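Long-range contacts in Lmo0181 protein (Listeria monocytogenes serovar 1/2a, PDB 5F7V), which binds the cyclic glucan cycloalternan as the substrate-binding lipoprotein of a probable ABC transporter: residues I15-F20 and V45-I50; A71-Y76 and F281-G286. All blocks are in the same frame, centred on the assembly; numbering follows the deposited sequence.

Contact 1. Residues I15-F20 and V45-I50; sequences ITYYQF and VNVQTI. With GLC (alpha-D-glucopyranose), chain B.
Just past the end of strand 15-19 the carbonyl oxygen of Phe20 takes a hydrogen bond from O6 of a glucose of cycloalternan (2.7 Å), and a water donating to Phe20 O and Ile50 O bridges the two segments there. Upstream, strands 15-19 and 45-49 run parallel, inclined by 26°, joined by a ladder of five backbone bonds that begins with Asn46 N to Ile15 O (2.8 Å) and closes with Ile50 N to Gln19 O (3.1 Å). On one face Ile15 and Val45 lie side by side, CG1 of Ile15 4.0 Å from CG2 of Val45. Farther along that face CG of Gln19 sits between its backbone N and C (chi1 72°), and a kink at the next torsion brings NE2 to Thr49 OG1 (3.0 Å), while OE1 accepts from Ala22 N. On the other face the Tyr18 ring lies beside the extended Gln48, with CE1 3.3 Å from OE1, and Ile50 CG1 approaches CZ obliquely (3.6 Å). Helix 27-39 packs on the Val45 and Val47 side, helix 52-64 receives Tyr18 and Ile50, and strand 71-75 pairs with the other edge of strand 13-19.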
ATOM      1  N   ILE A  15     -13.100  -2.417  24.073  1.00 11.58           N
ATOM      2  CA  ILE A  15     -12.724  -1.385  23.114  1.00 10.64           C
ATOM      3  C   ILE A  15     -13.202  -1.782  21.725  1.00  9.78           C
ATOM      4  O   ILE A  15     -13.359  -2.960  21.401  1.00  9.32           O
ATOM      5  CB  ILE A  15     -11.198  -1.097  23.081  1.00  9.97           C
ATOM      6  CG1 ILE A  15     -10.396  -2.319  22.590  1.00  9.33           C
ATOM      7  CG2 ILE A  15     -10.738  -0.562  24.432  1.00 10.84           C
ATOM      8  CD1 ILE A  15      -8.927  -2.037  22.309  1.00  8.89           C
ATOM      9  N   THR A  16     -13.403  -0.790  20.878  1.00  9.38           N
ATOM     10  CA  THR A  16     -13.633  -1.001  19.452  1.00  9.01           C
ATOM     11  C   THR A  16     -12.362  -0.747  18.659  1.00  7.92           C
ATOM     12  O   THR A  16     -11.637   0.200  18.955  1.00  7.78           O
ATOM     13  CB  THR A  16     -14.769  -0.097  18.955  1.00  9.89           C
ATOM     14  OG1 THR A  16     -14.483   1.263  19.313  1.00 10.43           O
ATOM     15  CG2 THR A  16     -16.083  -0.485  19.621  1.00 11.10           C
ATOM     16  N   TYR A  17     -12.132  -1.577  17.654  1.00  7.37           N
ATOM     17  CA  TYR A  17     -11.006  -1.463  16.709  1.00  6.78           C
ATOM     18  C   TYR A  17     -11.570  -1.521  15.314  1.00  7.11           C
ATOM     19  O   TYR A  17     -12.234  -2.487  14.985  1.00  7.60           O
ATOM     20  CB  TYR A  17      -9.967  -2.569  16.947  1.00  6.36           C
ATOM     21  CG  TYR A  17      -8.844  -2.576  15.910  1.00  5.90           C
ATOM     22  CD1 TYR A  17      -8.147  -1.405  15.620  1.00  5.78           C
ATOM     23  CD2 TYR A  17      -8.507  -3.744  15.231  1.00  5.87           C
ATOM     24  CE1 TYR A  17      -7.138  -1.393  14.688  1.00  5.62           C
ATOM     25  CE2 TYR A  17      -7.472  -3.743  14.319  1.00  5.70           C
ATOM     26  CZ  TYR A  17      -6.816  -2.570  14.043  1.00  5.52           C
ATOM     27  OH  TYR A  17      -5.815  -2.508  13.081  1.00  5.68           O
ATOM     28  N   TYR A  18     -11.361  -0.456  14.548  1.00  7.31           N
ATOM     29  CA  TYR A  18     -11.858  -0.317  13.170  1.00  7.95           C
ATOM     30  C   TYR A  18     -10.652  -0.520  12.273  1.00  7.04           C
ATOM     31  O   TYR A  18      -9.585   0.058  12.539  1.00  6.67           O
ATOM     32  CB  TYR A  18     -12.438   1.071  13.069  1.00  9.46           C
ATOM     33  CG  TYR A  18     -13.484   1.465  12.084  1.00 11.64           C
ATOM     34  CD1 TYR A  18     -14.844   1.402  12.353  1.00 13.10           C
ATOM     35  CD2 TYR A  18     -13.087   2.023  10.878  1.00 12.12           C
ATOM     36  CE1 TYR A  18     -15.779   1.830  11.431  1.00 14.75           C
ATOM     37  CE2 TYR A  18     -13.988   2.449   9.926  1.00 13.68           C
ATOM     38  CZ  TYR A  18     -15.342   2.359  10.201  1.00 14.91           C
ATOM     39  OH  TYR A  18     -16.143   2.825   9.173  1.00 17.91           O
ATOM     40  N   GLN A  19     -10.756  -1.378  11.262  1.00  6.77           N
ATOM     41  CA  GLN A  19      -9.582  -1.656  10.404  1.00  6.29           C
ATOM     42  C   GLN A  19      -9.974  -2.093   8.999  1.00  6.70           C
ATOM     43  O   GLN A  19     -11.136  -2.402   8.736  1.00  7.09           O
ATOM     44  CB  GLN A  19      -8.688  -2.692  11.092  1.00  6.07           C
ATOM     45  CG  GLN A  19      -9.254  -4.113  11.107  1.00  6.40           C
ATOM     46  CD  GLN A  19      -8.817  -4.915   9.892  1.00  6.92           C
ATOM     47  OE1 GLN A  19      -7.628  -4.996   9.588  1.00  6.83           O
ATOM     48  NE2 GLN A  19      -9.778  -5.536   9.226  1.00  7.71           N
ATOM     49  N   PHE A  20      -8.978  -2.114   8.128  1.00  6.56           N
ATOM     50  CA  PHE A  20      -9.107  -2.526   6.739  1.00  7.15           C
ATOM     51  C   PHE A  20      -8.135  -3.576   6.272  1.00  7.59           C
ATOM     52  O   PHE A  20      -8.451  -4.266   5.332  1.00  8.40           O
ATOM     53  CB  PHE A  20      -8.986  -1.334   5.766  1.00  7.19           C
ATOM     54  CG  PHE A  20      -7.656  -0.644   5.849  1.00  6.81           C
ATOM     55  CD1 PHE A  20      -6.547  -1.104   5.133  1.00  7.11           C
ATOM     56  CD2 PHE A  20      -7.499   0.432   6.685  1.00  6.41           C
ATOM     57  CE1 PHE A  20      -5.315  -0.479   5.318  1.00  7.05           C
ATOM     58  CE2 PHE A  20      -6.299   1.072   6.831  1.00  6.37           C
ATOM     59  CZ  PHE A  20      -5.188   0.612   6.154  1.00  6.68           C
ATOM     60  N   VAL A  45     -11.749  -6.872  22.732  1.00 11.50           N
ATOM     61  CA  VAL A  45     -11.602  -6.050  21.517  1.00 10.42           C
ATOM     62  C   VAL A  45     -12.690  -6.445  20.519  1.00 10.78           C
ATOM     63  O   VAL A  45     -12.759  -7.592  20.098  1.00 11.57           O
ATOM     64  CB  VAL A  45     -10.237  -6.275  20.844  1.00 10.09           C
ATOM     65  CG1 VAL A  45     -10.037  -5.363  19.644  1.00  9.22           C
ATOM     66  CG2 VAL A  45      -9.104  -6.016  21.818  1.00 10.26           C
ATOM     67  N   ASN A  46     -13.514  -5.472  20.137  0.60 10.45           N
ATOM     68  CA  ASN A  46     -14.609  -5.668  19.194  0.60 11.01           C
ATOM     69  C   ASN A  46     -14.191  -5.036  17.872  0.60 10.22           C
ATOM     70  O   ASN A  46     -14.136  -3.806  17.761  0.60  9.74           O
ATOM     71  CB  ASN A  46     -15.865  -4.995  19.730  0.60 11.66           C
ATOM     72  CG  ASN A  46     -16.276  -5.523  21.083  0.60 12.66           C
ATOM     73  OD1 ASN A  46     -16.549  -6.707  21.230  0.60 13.88           O
ATOM     74  ND2 ASN A  46     -16.346  -4.640  22.058  0.60 12.61           N
ATOM     75  N   VAL A  47     -13.912  -5.891  16.896  1.00 10.42           N
ATOM     76  CA  VAL A  47     -13.352  -5.503  15.585  1.00  9.94           C
ATOM     77  C   VAL A  47     -14.458  -5.226  14.578  1.00 10.44           C
ATOM     78  O   VAL A  47     -15.397  -6.018  14.461  1.00 11.55           O
ATOM     79  CB  VAL A  47     -12.427  -6.607  15.040  1.00 10.30           C
ATOM     80  CG1 VAL A  47     -11.853  -6.260  13.670  1.00 10.09           C
ATOM     81  CG2 VAL A  47     -11.293  -6.867  16.042  1.00 10.16           C
ATOM     82  N   GLN A  48     -14.350  -4.098  13.875  0.50  9.90           N
ATOM     83  CA  GLN A  48     -15.189  -3.816  12.712  0.50 10.69           C
ATOM     84  C   GLN A  48     -14.271  -3.643  11.512  0.50 10.01           C
ATOM     85  O   GLN A  48     -13.320  -2.863  11.547  0.50  8.97           O
ATOM     86  CB  GLN A  48     -16.057  -2.569  12.919  0.50 11.16           C
ATOM     87  CG  GLN A  48     -17.106  -2.359  11.830  0.50 12.57           C
ATOM     88  CD  GLN A  48     -18.012  -1.154  12.039  0.50 13.43           C
ATOM     89  OE1 GLN A  48     -17.800  -0.329  12.933  0.50 13.63           O
ATOM     90  NE2 GLN A  48     -19.029  -1.052  11.203  0.50 14.87           N
ATOM     91  N   THR A  49     -14.565  -4.397  10.462  1.00 10.71           N
ATOM     92  CA  THR A  49     -13.795  -4.364   9.229  1.00 10.61           C
ATOM     93  C   THR A  49     -14.587  -3.700   8.128  1.00 11.30           C
ATOM     94  O   THR A  49     -15.774  -4.004   7.917  1.00 12.69           O
ATOM     95  CB  THR A  49     -13.466  -5.794   8.843  1.00 11.45           C
ATOM     96  OG1 THR A  49     -12.630  -6.315   9.875  1.00 10.97           O
ATOM     97  CG2 THR A  49     -12.779  -5.885   7.483  1.00 11.67           C
ATOM     98  N   ILE A  50     -13.907  -2.817   7.403  1.00 10.69           N
ATOM     99  CA  ILE A  50     -14.455  -2.145   6.223  1.00 11.44           C
ATOM    100  C   ILE A  50     -13.486  -2.340   5.083  1.00 11.24           C
ATOM    101  O   ILE A  50     -12.269  -2.198   5.296  1.00 10.34           O
ATOM    102  CB  ILE A  50     -14.679  -0.630   6.444  1.00 11.46           C
ATOM    103  CG1 ILE A  50     -15.381  -0.379   7.791  1.00 12.07           C
ATOM    104  CG2 ILE A  50     -15.396   0.003   5.257  1.00 12.48           C
ATOM    105  CD1 ILE A  50     -16.738  -0.943   7.870  1.00 13.73           C
TER
HETATM  106  C1  GLC B   3      -6.136  -3.135  -0.772  0.70  3.17           C
HETATM  107  C2  GLC B   3      -5.141  -2.144  -0.199  0.70  3.08           C
HETATM  108  C3  GLC B   3      -4.273  -2.768   0.882  0.70  3.06           C
HETATM  109  C4  GLC B   3      -5.181  -3.348   1.946  0.70  3.27           C
HETATM  110  C5  GLC B   3      -6.074  -4.404   1.281  0.70  3.47           C
HETATM  111  C6  GLC B   3      -6.985  -5.113   2.276  0.70  3.78           C
HETATM  112  O2  GLC B   3      -4.333  -1.639  -1.262  0.70  2.99           O
HETATM  113  O3  GLC B   3      -3.524  -1.753   1.545  0.70  2.78           O
HETATM  114  O4  GLC B   3      -4.422  -3.882   3.035  0.70  3.55           O
HETATM  115  O5  GLC B   3      -6.862  -3.754   0.281  0.70  3.33           O
HETATM  116  O6  GLC B   3      -7.971  -4.175   2.706  0.70  4.39           O
HETATM  117  O   HOH W   1     -10.907  -4.954   4.676  1.00 24.81           O

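Contact 2. Residues A71-Y76 and F281-G286. With GLC (alpha-D-glucopyranose), chain C.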
ATOM      1  N   ALA A  71      -9.809   2.562  18.849  1.00  7.46           N
ATOM      2  CA  ALA A  71      -8.564   2.369  18.136  1.00  7.11           C
ATOM      3  C   ALA A  71      -8.938   2.204  16.668  1.00  7.09           C
ATOM      4  O   ALA A  71      -9.960   1.594  16.363  1.00  7.44           O
ATOM      5  CB  ALA A  71      -7.840   1.150  18.653  1.00  7.16           C
ATOM      6  N   PHE A  72      -8.112   2.700  15.751  1.00  6.79           N
ATOM      7  CA  PHE A  72      -8.404   2.518  14.341  1.00  6.82           C
ATOM      8  C   PHE A  72      -7.145   2.553  13.510  1.00  6.50           C
ATOM      9  O   PHE A  72      -6.176   3.222  13.839  1.00  6.28           O
ATOM     10  CB  PHE A  72      -9.440   3.538  13.836  1.00  7.08           C
ATOM     11  CG  PHE A  72      -9.165   4.969  14.169  1.00  7.04           C
ATOM     12  CD1 PHE A  72      -8.414   5.765  13.353  1.00  6.96           C
ATOM     13  CD2 PHE A  72      -9.689   5.523  15.338  1.00  7.39           C
ATOM     14  CE1 PHE A  72      -8.199   7.099  13.668  1.00  7.18           C
ATOM     15  CE2 PHE A  72      -9.475   6.866  15.647  1.00  7.57           C
ATOM     16  CZ  PHE A  72      -8.737   7.661  14.787  1.00  7.51           C
ATOM     17  N   GLU A  73      -7.220   1.818  12.419  1.00  6.59           N
ATOM     18  CA  GLU A  73      -6.112   1.677  11.483  1.00  6.38           C
ATOM     19  C   GLU A  73      -6.020   2.892  10.572  1.00  6.22           C
ATOM     20  O   GLU A  73      -7.025   3.441  10.124  1.00  6.44           O
ATOM     21  CB  GLU A  73      -6.314   0.423  10.657  1.00  6.70           C
ATOM     22  CG  GLU A  73      -5.028  -0.145  10.137  1.00  6.62           C
ATOM     23  CD  GLU A  73      -5.196  -1.466   9.455  1.00  7.10           C
ATOM     24  OE1 GLU A  73      -6.283  -1.739   8.900  1.00  7.49           O
ATOM     25  OE2 GLU A  73      -4.216  -2.251   9.430  1.00  7.25           O
ATOM     26  N   LEU A  74      -4.790   3.283  10.272  1.00  5.98           N
ATOM     27  CA  LEU A  74      -4.487   4.354   9.288  1.00  5.89           C
ATOM     28  C   LEU A  74      -3.338   3.880   8.465  1.00  5.79           C
ATOM     29  O   LEU A  74      -2.516   3.129   8.915  1.00  5.80           O
ATOM     30  CB  LEU A  74      -4.091   5.674   9.936  1.00  5.87           C
ATOM     31  CG  LEU A  74      -5.218   6.327  10.730  1.00  6.18           C
ATOM     32  CD1 LEU A  74      -4.653   7.502  11.516  1.00  6.39           C
ATOM     33  CD2 LEU A  74      -6.379   6.762   9.888  1.00  6.55           C
ATOM     34  N   ASN A  75      -3.344   4.312   7.210  1.00  5.79           N
ATOM     35  CA  ASN A  75      -2.198   4.109   6.332  1.00  5.74           C
ATOM     36  C   ASN A  75      -1.290   5.334   6.359  1.00  5.68           C
ATOM     37  O   ASN A  75      -1.641   6.410   6.836  1.00  5.73           O
ATOM     38  CB  ASN A  75      -2.636   3.655   4.922  1.00  5.90           C
ATOM     39  CG  ASN A  75      -3.460   4.666   4.180  1.00  6.02           C
ATOM     40  OD1 ASN A  75      -3.786   5.703   4.693  1.00  6.01           O
ATOM     41  ND2 ASN A  75      -3.819   4.302   2.980  1.00  6.27           N
ATOM     42  N   TYR A  76      -0.098   5.154   5.801  1.00  5.71           N
ATOM     43  CA  TYR A  76       0.899   6.203   5.760  1.00  5.82           C
ATOM     44  C   TYR A  76       0.318   7.426   5.082  1.00  5.86           C
ATOM     45  O   TYR A  76       0.456   8.534   5.579  1.00  6.06           O
ATOM     46  CB  TYR A  76       2.109   5.659   4.993  1.00  5.95           C
ATOM     47  CG  TYR A  76       3.450   6.367   5.161  1.00  6.28           C
ATOM     48  CD1 TYR A  76       3.589   7.747   5.294  1.00  6.47           C
ATOM     49  CD2 TYR A  76       4.611   5.623   5.119  1.00  6.59           C
ATOM     50  CE1 TYR A  76       4.835   8.317   5.423  1.00  6.97           C
ATOM     51  CE2 TYR A  76       5.865   6.181   5.281  1.00  7.09           C
ATOM     52  CZ  TYR A  76       5.961   7.547   5.413  1.00  7.28           C
ATOM     53  OH  TYR A  76       7.197   8.126   5.543  1.00  7.95           O
ATOM     54  N   PHE A 281       4.911   1.294   2.035  1.00  3.95           N
ATOM     55  CA  PHE A 281       3.640   1.571   2.714  1.00  4.03           C
ATOM     56  C   PHE A 281       3.751   1.096   4.147  1.00  4.24           C
ATOM     57  O   PHE A 281       4.513   0.211   4.467  1.00  4.32           O
ATOM     58  CB  PHE A 281       2.504   0.873   1.960  1.00  3.96           C
ATOM     59  CG  PHE A 281       2.239   1.447   0.602  1.00  3.79           C
ATOM     60  CD1 PHE A 281       1.890   2.788   0.469  1.00  3.77           C
ATOM     61  CD2 PHE A 281       2.274   0.650  -0.511  1.00  3.68           C
ATOM     62  CE1 PHE A 281       1.656   3.316  -0.779  1.00  3.65           C
ATOM     63  CE2 PHE A 281       2.044   1.186  -1.765  1.00  3.56           C
ATOM     64  CZ  PHE A 281       1.720   2.514  -1.899  1.00  3.54           C
ATOM     65  N   ALA A 282       2.935   1.671   5.006  1.00  4.37           N
ATOM     66  CA  ALA A 282       2.864   1.243   6.395  1.00  4.61           C
ATOM     67  C   ALA A 282       1.514   1.501   6.972  1.00  4.73           C
ATOM     68  O   ALA A 282       0.899   2.515   6.651  1.00  4.68           O
ATOM     69  CB  ALA A 282       3.898   1.942   7.260  1.00  4.73           C
ATOM     70  N   ASN A 283       1.033   0.577   7.790  1.00  4.78           N
ATOM     71  CA  ASN A 283      -0.195   0.794   8.552  1.00  4.65           C
ATOM     72  C   ASN A 283       0.113   0.979  10.014  1.00  4.42           C
ATOM     73  O   ASN A 283       1.044   0.351  10.519  1.00  4.28           O
ATOM     74  CB  ASN A 283      -1.103  -0.409   8.363  1.00  4.57           C
ATOM     75  CG  ASN A 283      -1.510  -0.555   6.898  1.00  4.97           C
ATOM     76  OD1 ASN A 283      -1.892   0.416   6.275  1.00  5.36           O
ATOM     77  ND2 ASN A 283      -1.453  -1.778   6.363  1.00  5.02           N
ATOM     78  N   GLY A 284      -0.684   1.806  10.660  1.00  4.48           N
ATOM     79  CA  GLY A 284      -0.527   2.142  12.070  1.00  4.40           C
ATOM     80  C   GLY A 284      -1.869   2.126  12.737  1.00  4.37           C
ATOM     81  O   GLY A 284      -2.906   2.210  12.073  1.00  4.54           O
ATOM     82  N   ILE A 285      -1.862   2.033  14.051  1.00  4.29           N
ATOM     83  CA  ILE A 285      -3.091   2.093  14.842  1.00  4.38           C
ATOM     84  C   ILE A 285      -3.011   3.331  15.702  1.00  4.62           C
ATOM     85  O   ILE A 285      -2.057   3.555  16.438  1.00  4.67           O
ATOM     86  CB  ILE A 285      -3.287   0.823  15.661  1.00  4.28           C
ATOM     87  CG1 ILE A 285      -3.392  -0.377  14.732  1.00  4.21           C
ATOM     88  CG2 ILE A 285      -4.480   0.973  16.566  1.00  4.51           C
ATOM     89  CD1 ILE A 285      -3.435  -1.713  15.444  1.00  4.28           C
ATOM     90  N   GLY A 286      -4.049   4.146  15.546  1.00  4.90           N
ATOM     91  CA  GLY A 286      -4.272   5.357  16.302  1.00  5.27           C
ATOM     92  C   GLY A 286      -5.314   5.158  17.381  1.00  5.39           C
ATOM     93  O   GLY A 286      -6.108   4.238  17.305  1.00  5.31           O
TER
HETATM   94  C1  GLC C   4      -2.144  -1.698   1.247  1.00  2.56           C
HETATM   95  C2  GLC C   4      -1.383  -1.278   2.484  1.00  2.43           C
HETATM   96  C3  GLC C   4      -1.676   0.175   2.812  1.00  2.38           C
HETATM   97  C4  GLC C   4      -1.453   1.057   1.590  1.00  2.28           C
HETATM   98  C5  GLC C   4      -2.286   0.552   0.419  1.00  2.35           C
HETATM   99  C6  GLC C   4      -2.018   1.314  -0.873  1.00  2.35           C
HETATM  100  O2  GLC C   4      -1.754  -2.140   3.566  1.00  2.46           O
HETATM  101  O3  GLC C   4      -0.782   0.570   3.848  1.00  2.35           O
HETATM  102  O4  GLC C   4      -1.922   2.371   1.911  1.00  2.40           O
HETATM  103  O5  GLC C   4      -1.924  -0.820   0.149  1.00  2.36           O
HETATM  104  O6  GLC C   4      -2.744   0.574  -1.881  1.00  2.41           O
HETATM  105  O   HOH W   2       0.647   3.025   3.722  1.00  2.64           O
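Gly286, Tyr76 and Asn283 bury most in this antiparallel pairing, and they divide it into a backbone end, the approach to a helix and a sugar-binding end. Gly286 exchanges two bonds with Phe72: its N donates to Phe72 O (2.9 Å, 168° at the hydrogen), its O receives Phe72 N. That same O lies over one face of the Phe72 ring, offset toward the rim. Leu74 and Gly284 form the next hydrogen-bonded pair. Past Asn75, the N-cap, the chain enters a helix; Tyr76 N makes a weak bond to Ala282 O, and the Tyr76 ring, carried by a CG anti to the backbone N (chi1 -161°), meets Ala282 N with its edge. A water accepts from Tyr76 N and Ala282 N and also hydrogen-bonds O3 and O4 of a glucose. Asn283 holds the neighbouring hydroxyls of this sugar with both ends of its amide: O3 donates to OD1 (2.7 Å) and ND2 donates to O2 (2.8 Å, 164°). Beside it, Asn75 sends ND2 to O4 (2.9 Å), while its side chain caps the helix start and its OD1 bonds Thr78 OG1, which limits its rotation. Phe281 completes the grip, the face of its ring lying against C4 and C6 of the sugar, C6 4.0 Å above its centre. Polar amides on hydroxyls and an aromatic ring against the sugar's carbon atoms are common in carbohydrate-binding sites, here the glycan pocket of an extracellular solute-binding protein.

In sequence, both strands of contact 1 precede those of contact 2; their centres lie 12 Å apart in one sheet. Strand 13-19 joins them, bonded to 43-49 on one edge and to 71-75 on the other, and 278-287 then pairs antiparallel with 71-75. That order, with a strand arriving some 200 residues later and running against 71-75 and 119-135, fits the type II periplasmic binding protein fold. They also touch directly: Phe20 N bonds Glu73 OE1 (2.8 Å), and Phe20 CZ packs on Asn283 OD1. The two contacts bind adjacent, covalently linked glucoses of one cycloalternan, lining the same pocket from the end of the sheet.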